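Citrate lyase subunit beta-like protein (Mycobacterium tuberculosis H37Rv, PDB 6CJ4) probably acts as a magnesium-dependent lyase of the HpcH/HpaI aldolase family and may play a role in fatty acid biosynthesis. Local coordinates at residues Leu98-Ser103 with Val119-Gly124. Sequence-based numbering, arbitrary orientation.
Sequences LPKAES and VETARG. With MG (magnesium ion), chain B; AAE (acetoacetic acid), chain D.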
loop_
_atom_site.group_PDB
_atom_site.type_symbol
_atom_site.label_atom_id
_atom_site.label_comp_id
_atom_site.label_asym_id
_atom_site.label_seq_id
_atom_site.Cartn_x
_atom_site.Cartn_y
_atom_site.Cartn_z
ATOM N N LEU A 98 -15.062 -3.737 17.107
ATOM C CA LEU A 98 -14.435 -5.052 17.158
ATOM C C LEU A 98 -12.929 -4.890 17.058
ATOM O O LEU A 98 -12.430 -4.540 15.977
ATOM C CB LEU A 98 -14.948 -5.938 16.016
ATOM C CG LEU A 98 -14.267 -7.312 15.893
ATOM C CD1 LEU A 98 -14.585 -8.212 17.090
ATOM C CD2 LEU A 98 -14.695 -7.996 14.574
ATOM N N PRO A 99 -12.169 -5.130 18.126
ATOM C CA PRO A 99 -10.709 -5.031 18.034
ATOM C C PRO A 99 -10.128 -6.282 17.391
ATOM O O PRO A 99 -10.767 -7.338 17.329
ATOM C CB PRO A 99 -10.278 -4.916 19.501
ATOM C CG PRO A 99 -11.288 -5.813 20.218
ATOM C CD PRO A 99 -12.604 -5.626 19.443
ATOM N N LYS A 100 -8.878 -6.151 16.936
ATOM C CA LYS A 100 -8.196 -7.203 16.186
ATOM C C LYS A 100 -9.108 -7.805 15.120
ATOM O O LYS A 100 -9.156 -9.030 14.953
ATOM C CB LYS A 100 -7.686 -8.303 17.122
ATOM C CG LYS A 100 -6.431 -7.904 17.930
ATOM C CD LYS A 100 -6.801 -7.078 19.149
ATOM C CE LYS A 100 -5.568 -6.685 19.948
ATOM N NZ LYS A 100 -5.916 -5.980 21.217
ATOM N N ALA A 101 -9.846 -6.958 14.404
ATOM C CA ALA A 101 -10.763 -7.456 13.380
ATOM C C ALA A 101 -9.956 -8.079 12.247
ATOM O O ALA A 101 -9.061 -7.434 11.688
ATOM C CB ALA A 101 -11.639 -6.322 12.851
ATOM N N GLU A 102 -10.257 -9.343 11.907
ATOM C CA GLU A 102 -9.386 -10.072 10.992
ATOM C C GLU A 102 -10.090 -10.767 9.843
ATOM O O GLU A 102 -9.402 -11.291 8.960
ATOM C CB GLU A 102 -8.543 -11.099 11.761
ATOM C CG GLU A 102 -7.424 -10.400 12.538
ATOM C CD GLU A 102 -6.481 -11.349 13.227
ATOM O OE1 GLU A 102 -5.282 -11.009 13.317
ATOM O OE2 GLU A 102 -6.931 -12.425 13.676
ATOM N N SER A 103 -11.418 -10.762 9.800
ATOM C CA SER A 103 -12.126 -11.401 8.703
ATOM C C SER A 103 -13.534 -10.840 8.636
ATOM O O SER A 103 -14.071 -10.337 9.628
ATOM C CB SER A 103 -12.174 -12.916 8.884
ATOM O OG SER A 103 -13.040 -13.244 9.955
ATOM N N VAL A 119 -8.952 -2.497 12.747
ATOM C CA VAL A 119 -7.907 -3.301 12.124
ATOM C C VAL A 119 -6.569 -2.906 12.738
ATOM O O VAL A 119 -6.158 -1.746 12.660
ATOM C CB VAL A 119 -7.891 -3.108 10.598
ATOM C CG1 VAL A 119 -6.640 -3.748 10.002
ATOM C CG2 VAL A 119 -9.144 -3.702 9.968
ATOM N N GLU A 120 -5.886 -3.880 13.336
ATOM C CA GLU A 120 -4.666 -3.610 14.089
ATOM C C GLU A 120 -3.773 -4.844 14.116
ATOM O O GLU A 120 -3.020 -5.046 15.075
ATOM C CB GLU A 120 -5.006 -3.141 15.523
ATOM C CG GLU A 120 -6.010 -4.041 16.245
ATOM C CD GLU A 120 -6.455 -3.495 17.599
ATOM O OE1 GLU A 120 -5.820 -2.540 18.106
ATOM O OE2 GLU A 120 -7.442 -4.031 18.162
ATOM N N THR A 121 -3.874 -5.690 13.088
ATOM C CA THR A 121 -3.016 -6.852 12.903
ATOM C C THR A 121 -2.751 -6.991 11.412
ATOM O O THR A 121 -3.485 -6.440 10.587
ATOM C CB THR A 121 -3.655 -8.156 13.423
ATOM O OG1 THR A 121 -4.773 -8.505 12.587
ATOM C CG2 THR A 121 -4.131 -8.020 14.867
ATOM N N ALA A 122 -1.702 -7.750 11.072
ATOM C CA ALA A 122 -1.367 -7.946 9.663
ATOM C C ALA A 122 -2.498 -8.641 8.913
ATOM O O ALA A 122 -2.817 -8.271 7.775
ATOM C CB ALA A 122 -0.065 -8.740 9.533
ATOM N N ARG A 123 -3.117 -9.654 9.526
ATOM C CA ARG A 123 -4.216 -10.338 8.850
ATOM C C ARG A 123 -5.374 -9.380 8.578
ATOM O O ARG A 123 -5.976 -9.411 7.497
ATOM C CB ARG A 123 -4.679 -11.538 9.673
ATOM C CG ARG A 123 -5.874 -12.248 9.057
ATOM C CD ARG A 123 -5.467 -12.926 7.779
ATOM N NE ARG A 123 -4.653 -14.099 8.075
ATOM C CZ ARG A 123 -5.123 -15.339 8.145
ATOM N NH1 ARG A 123 -6.411 -15.577 7.922
ATOM N NH2 ARG A 123 -4.301 -16.342 8.431
ATOM N N GLY A 124 -5.696 -8.512 9.538
ATOM C CA GLY A 124 -6.749 -7.533 9.300
ATOM C C GLY A 124 -6.408 -6.580 8.168
ATOM O O GLY A 124 -7.275 -6.204 7.377
HETATM MG MG MG B . -5.379 -2.065 20.115
HETATM O O1 AAE D . -3.732 -0.893 19.421
HETATM C C2 AAE D . -3.673 0.353 19.263
HETATM O O3 AAE D . -2.824 0.856 18.472
HETATM C C4 AAE D . -4.607 1.259 20.002
HETATM C C5 AAE D . -6.067 0.932 19.974
HETATM O O8 AAE D . -6.427 -0.241 20.021
HETATM C C9 AAE D . -7.061 2.040 19.924
HETATM O O HOH W 1 -7.166 -3.124 20.536
HETATM O O HOH W 2 -6.871 -6.638 13.023
HETATM O O HOH W 3 -8.781 -13.655 7.718
HETATM O O HOH W 4 -5.017 -1.750 22.161
#
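This contact forms part of the magnesium site at the C-terminal ends of the strands of the TIM barrel, where the loop after strand 95-98 meets the turn after strand 114-119. Glu120 splits its carboxylate between the metal and the loop 98-103. OE1 of Glu120 binds the magnesium ion at 2.1 Å. OE2 of Glu120 takes the backbone N of Lys100 at 2.8 Å, on its anti lone pair. Water 1, a metal ligand, donates to the same OE2 and accepts from Lys100 NZ. Acetoacetate chelates the ion through O1 and O8, and Asp146 also binds it. The aliphatic part of Lys100 passes obliquely by the Glu120 carboxylate, Lys100 CD lying 3.3 Å from Glu120 OE2. A bend at chi2 (81°) directs the extended remainder of the chain to the metal site. There NZ forms salt bridges with Glu44 and Asp45; the one to Glu120 is long.

Further along, Thr121 is the N-cap of helix 122-126. Its OG1 accepts from Gly124 N at 3.2 Å and donates to Glu102 OE1 at 2.7 Å. Water 2 also donates to this OG1, and it joins Ala101 O to Glu120 N. Arg123 lays CB and CG against Glu102, while its NE reaches Ala180 O of a neighbouring subunit.

Bonds to the metal, a backbone N-H and water 1 together restrict rotation of the Glu120 carboxylate. The Lys100 loop thus acts as a second shell, helping to fix the group that presents OE1 to the metal.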